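PDB 6KD0: vibralactone Cyclase, which is an alpha/beta hydrolase that probably catalyses the cyclization forming the fused bicyclic beta-lactone of vibralactone. Local coordinates for residues G170-L184 / T199-T211. Residues are numbered along the deposited sequence; the frame is centred on the assembly and turned at random.
Sequences GFVIAGQSAGGNLSL and TPLTGQLVQYPPT
L201 covers one face of the F171 ring: its CD2 methyl stands 3.7 Å from the ring centroid, straight above the face, a CH-pi contact, while T199 O meets the ring edge. The other methyl, CD1, leans on I173 CG2. From here on, strands 171-176 and 203-207 run parallel, I173 and G175 each bonding both ways through N and O. T202 OG1 takes the F171 N-H at 2.9 Å, nearly straight.

On the face carrying I173 and V206, helix 178-184 crosses back over strand 203-207. G180 turns its bare CA to V206 and P209; a CB there would lie only 3.3 Å from P209 CB and would run into G175 O, so this close approach has no room for a side chain. The hollow beside it takes V206 CG1, which touches S183 OG and lies 3.8 Å from L184 CD2. Q204, extended with CG anti to its N (chi1 174°), lies alongside I173 and brings NE2 to S183 OG in a weak bond. L184 CD1 rests on P209 CG, and N181 ND2 donates to P210 O at 3.0 Å, from well above the carbonyl plane.

At the opposite face Q176 NE2 bonds Q207 OE1 at 2.9 Å, the amides nearly coplanar, and Q176 CG lies beside Y208 OH; a water joins that hydroxyl to Q176 OE1. An alanine at Q176 is likely to leave Q207 OE1 without this donor and open a gap beside the Y208 hydroxyl.

S177, with phi +57°, sits at what looks like the nucleophile elbow, its CB at the Y208 ring edge and its OG bonded to H311, consistent with a catalytic triad. This beta-alpha-beta unit lies mid-sheet, strand 97-101 flanking 171-176, helix 144-158 covering F171 and helix 313-316 touching Q176 and Q207.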
loop_
_atom_site.group_PDB
_atom_site.type_symbol
_atom_site.label_atom_id
_atom_site.label_comp_id
_atom_site.label_asym_id
_atom_site.label_seq_id
_atom_site.Cartn_x
_atom_site.Cartn_y
_atom_site.Cartn_z
ATOM N N GLY A 170 7.329 10.893 14.453
ATOM C CA GLY A 170 7.411 9.989 13.329
ATOM C C GLY A 170 6.076 10.002 12.633
ATOM O O GLY A 170 5.036 9.981 13.295
ATOM N N PHE A 171 6.097 10.037 11.302
ATOM C CA PHE A 171 4.881 10.175 10.508
ATOM C C PHE A 171 5.150 9.425 9.202
ATOM O O PHE A 171 5.724 9.977 8.265
ATOM C CB PHE A 171 4.541 11.647 10.294
ATOM C CG PHE A 171 3.191 11.891 9.679
ATOM C CD1 PHE A 171 2.255 10.878 9.571
ATOM C CD2 PHE A 171 2.859 13.158 9.209
ATOM C CE1 PHE A 171 1.016 11.131 8.991
ATOM C CE2 PHE A 171 1.633 13.410 8.636
ATOM C CZ PHE A 171 0.710 12.395 8.528
ATOM N N VAL A 172 4.758 8.153 9.173
ATOM C CA VAL A 172 5.058 7.249 8.067
ATOM C C VAL A 172 3.772 6.959 7.305
ATOM O O VAL A 172 2.763 6.568 7.904
ATOM C CB VAL A 172 5.702 5.943 8.574
ATOM C CG1 VAL A 172 5.837 4.935 7.429
ATOM C CG2 VAL A 172 7.060 6.239 9.188
ATOM N N ILE A 173 3.806 7.121 5.986
ATOM C CA ILE A 173 2.669 6.715 5.163
ATOM C C ILE A 173 3.022 5.409 4.476
ATOM O O ILE A 173 4.159 5.200 4.027
ATOM C CB ILE A 173 2.268 7.799 4.146
ATOM C CG1 ILE A 173 0.965 7.402 3.452
ATOM C CG2 ILE A 173 3.387 8.032 3.117
ATOM C CD1 ILE A 173 0.332 8.523 2.707
ATOM N N ALA A 174 2.066 4.495 4.447
ATOM C CA ALA A 174 2.320 3.166 3.929
ATOM C C ALA A 174 1.093 2.742 3.148
ATOM O O ALA A 174 -0.022 3.110 3.509
ATOM C CB ALA A 174 2.627 2.177 5.067
ATOM N N GLY A 175 1.293 2.006 2.064
ATOM C CA GLY A 175 0.157 1.549 1.284
ATOM C C GLY A 175 0.477 0.289 0.512
ATOM O O GLY A 175 1.630 0.030 0.146
ATOM N N GLN A 176 -0.572 -0.481 0.245
ATOM C CA GLN A 176 -0.475 -1.771 -0.428
ATOM C C GLN A 176 -1.180 -1.709 -1.778
ATOM O O GLN A 176 -2.363 -1.368 -1.842
ATOM C CB GLN A 176 -1.098 -2.856 0.449
ATOM C CG GLN A 176 -1.031 -4.243 -0.115
ATOM C CD GLN A 176 -1.659 -5.230 0.838
ATOM O OE1 GLN A 176 -2.790 -5.663 0.635
ATOM N NE2 GLN A 176 -0.947 -5.553 1.911
ATOM N N SER A 177 -0.452 -2.035 -2.849
ATOM C CA SER A 177 -0.993 -2.172 -4.215
ATOM C C SER A 177 -1.672 -0.863 -4.602
ATOM O O SER A 177 -0.997 0.178 -4.584
ATOM C CB SER A 177 -1.866 -3.423 -4.300
ATOM O OG SER A 177 -2.290 -3.611 -5.654
ATOM N N ALA A 178 -2.966 -0.848 -4.954
ATOM C CA ALA A 178 -3.610 0.408 -5.335
ATOM C C ALA A 178 -3.529 1.438 -4.215
ATOM O O ALA A 178 -3.448 2.652 -4.480
ATOM C CB ALA A 178 -5.064 0.155 -5.736
ATOM N N GLY A 179 -3.538 0.980 -2.959
ATOM C CA GLY A 179 -3.382 1.903 -1.844
ATOM C C GLY A 179 -1.994 2.505 -1.783
ATOM O O GLY A 179 -1.833 3.680 -1.422
ATOM N N GLY A 180 -0.981 1.733 -2.182
ATOM C CA GLY A 180 0.365 2.274 -2.297
ATOM C C GLY A 180 0.443 3.346 -3.368
ATOM O O GLY A 180 1.088 4.378 -3.194
ATOM N N ASN A 181 -0.233 3.110 -4.489
ATOM C CA ASN A 181 -0.353 4.109 -5.548
ATOM C C ASN A 181 -0.965 5.405 -5.013
ATOM O O ASN A 181 -0.441 6.513 -5.244
ATOM C CB ASN A 181 -1.179 3.483 -6.678
ATOM C CG ASN A 181 -1.732 4.499 -7.658
ATOM O OD1 ASN A 181 -2.781 5.090 -7.420
ATOM N ND2 ASN A 181 -1.045 4.680 -8.776
ATOM N N LEU A 182 -2.082 5.290 -4.284
ATOM C CA LEU A 182 -2.705 6.492 -3.735
ATOM C C LEU A 182 -1.785 7.176 -2.732
ATOM O O LEU A 182 -1.755 8.408 -2.650
ATOM C CB LEU A 182 -4.051 6.149 -3.084
ATOM C CG LEU A 182 -5.118 5.551 -4.020
ATOM C CD1 LEU A 182 -6.430 5.316 -3.284
ATOM C CD2 LEU A 182 -5.340 6.417 -5.270
ATOM N N SER A 183 -1.003 6.397 -1.976
ATOM C CA SER A 183 -0.095 7.032 -1.028
ATOM C C SER A 183 1.072 7.715 -1.735
ATOM O O SER A 183 1.591 8.710 -1.227
ATOM C CB SER A 183 0.409 6.014 0.005
ATOM O OG SER A 183 1.372 5.182 -0.585
ATOM N N LEU A 184 1.499 7.196 -2.897
ATOM C CA LEU A 184 2.541 7.868 -3.678
ATOM C C LEU A 184 2.061 9.239 -4.122
ATOM O O LEU A 184 2.791 10.253 -4.012
ATOM C CB LEU A 184 2.921 7.017 -4.900
ATOM C CG LEU A 184 3.634 5.676 -4.643
ATOM C CD1 LEU A 184 3.935 4.946 -5.949
ATOM C CD2 LEU A 184 4.910 5.871 -3.812
ATOM N N THR A 199 4.316 19.312 10.286
ATOM C CA THR A 199 4.158 17.877 10.539
ATOM C C THR A 199 4.407 17.112 9.242
ATOM O O THR A 199 3.507 16.455 8.712
ATOM C CB THR A 199 2.769 17.569 11.108
ATOM O OG1 THR A 199 1.764 17.877 10.125
ATOM C CG2 THR A 199 2.505 18.384 12.380
ATOM N N PRO A 200 5.620 17.187 8.694
ATOM C CA PRO A 200 5.888 16.528 7.419
ATOM C C PRO A 200 5.921 15.020 7.579
ATOM O O PRO A 200 6.194 14.483 8.659
ATOM C CB PRO A 200 7.272 17.058 7.022
ATOM C CG PRO A 200 7.940 17.278 8.346
ATOM C CD PRO A 200 6.833 17.828 9.236
ATOM N N LEU A 201 5.660 14.336 6.468
ATOM C CA LEU A 201 5.905 12.901 6.422
ATOM C C LEU A 201 7.382 12.645 6.680
ATOM O O LEU A 201 8.240 13.376 6.180
ATOM C CB LEU A 201 5.500 12.337 5.061
ATOM C CG LEU A 201 3.995 12.253 4.807
ATOM C CD1 LEU A 201 3.726 11.832 3.355
ATOM C CD2 LEU A 201 3.349 11.249 5.759
ATOM N N THR A 202 7.689 11.619 7.475
ATOM C CA THR A 202 9.080 11.252 7.711
ATOM C C THR A 202 9.477 9.943 7.035
ATOM O O THR A 202 10.633 9.530 7.153
ATOM C CB THR A 202 9.373 11.165 9.214
ATOM O OG1 THR A 202 8.595 10.109 9.800
ATOM C CG2 THR A 202 9.000 12.469 9.892
ATOM N N GLY A 203 8.564 9.282 6.339
ATOM C CA GLY A 203 8.904 8.037 5.688
ATOM C C GLY A 203 7.719 7.506 4.916
ATOM O O GLY A 203 6.571 7.905 5.139
ATOM N N GLN A 204 8.019 6.594 4.002
ATOM C CA GLN A 204 6.982 5.995 3.185
ATOM C C GLN A 204 7.324 4.553 2.857
ATOM O O GLN A 204 8.446 4.255 2.450
ATOM C CB GLN A 204 6.787 6.772 1.886
ATOM C CG GLN A 204 5.815 6.095 0.950
ATOM C CD GLN A 204 5.272 7.064 -0.057
ATOM O OE1 GLN A 204 5.997 7.939 -0.529
ATOM N NE2 GLN A 204 3.990 6.938 -0.380
ATOM N N LEU A 205 6.344 3.666 3.004
ATOM C CA LEU A 205 6.487 2.264 2.634
ATOM C C LEU A 205 5.416 1.935 1.614
ATOM O O LEU A 205 4.247 2.273 1.821
ATOM C CB LEU A 205 6.337 1.345 3.852
ATOM C CG LEU A 205 6.611 -0.146 3.608
ATOM C CD1 LEU A 205 7.214 -0.770 4.859
ATOM C CD2 LEU A 205 5.349 -0.906 3.203
ATOM N N VAL A 206 5.797 1.269 0.522
ATOM C CA VAL A 206 4.781 0.795 -0.414
ATOM C C VAL A 206 5.079 -0.641 -0.817
ATOM O O VAL A 206 6.233 -1.089 -0.841
ATOM C CB VAL A 206 4.638 1.701 -1.666
ATOM C CG1 VAL A 206 4.221 3.108 -1.264
ATOM C CG2 VAL A 206 5.921 1.729 -2.455
ATOM N N GLN A 207 4.018 -1.372 -1.134
ATOM C CA GLN A 207 4.139 -2.745 -1.604
ATOM C C GLN A 207 3.524 -2.824 -2.991
ATOM O O GLN A 207 2.332 -2.547 -3.152
ATOM C CB GLN A 207 3.443 -3.724 -0.651
ATOM C CG GLN A 207 3.819 -3.558 0.822
ATOM C CD GLN A 207 2.866 -4.286 1.765
ATOM O OE1 GLN A 207 1.649 -4.262 1.572
ATOM N NE2 GLN A 207 3.413 -4.920 2.803
ATOM N N TYR A 208 4.339 -3.207 -3.981
ATOM C CA TYR A 208 3.959 -3.514 -5.361
ATOM C C TYR A 208 2.849 -2.613 -5.912
ATOM O O TYR A 208 1.824 -3.128 -6.360
ATOM C CB TYR A 208 3.573 -5.011 -5.470
ATOM C CG TYR A 208 2.724 -5.617 -4.344
ATOM C CD1 TYR A 208 1.348 -5.442 -4.306
ATOM C CD2 TYR A 208 3.301 -6.392 -3.328
ATOM C CE1 TYR A 208 0.565 -5.993 -3.299
ATOM C CE2 TYR A 208 2.521 -6.940 -2.305
ATOM C CZ TYR A 208 1.155 -6.743 -2.302
ATOM O OH TYR A 208 0.342 -7.265 -1.307
ATOM N N PRO A 209 3.020 -1.285 -5.928
ATOM C CA PRO A 209 1.941 -0.371 -6.424
ATOM C C PRO A 209 1.939 -0.249 -7.937
ATOM O O PRO A 209 2.998 -0.350 -8.574
ATOM C CB PRO A 209 2.317 0.981 -5.790
ATOM C CG PRO A 209 3.843 0.919 -5.752
ATOM C CD PRO A 209 4.143 -0.522 -5.340
ATOM N N PRO A 210 0.782 0.021 -8.550
ATOM C CA PRO A 210 0.797 0.614 -9.893
ATOM C C PRO A 210 1.333 2.031 -9.778
ATOM O O PRO A 210 1.169 2.692 -8.750
ATOM C CB PRO A 210 -0.679 0.596 -10.326
ATOM C CG PRO A 210 -1.464 0.572 -9.018
ATOM C CD PRO A 210 -0.578 -0.052 -7.968
ATOM N N THR A 211 2.053 2.474 -10.815
ATOM C CA THR A 211 2.643 3.810 -10.806
ATOM C C THR A 211 2.313 4.633 -12.036
ATOM O O THR A 211 2.519 5.853 -12.003
ATOM C CB THR A 211 4.171 3.736 -10.672
ATOM O OG1 THR A 211 4.714 3.115 -11.844
ATOM C CG2 THR A 211 4.555 2.927 -9.438
HETATM O O HOH W 1 -2.681 -6.637 -1.944
#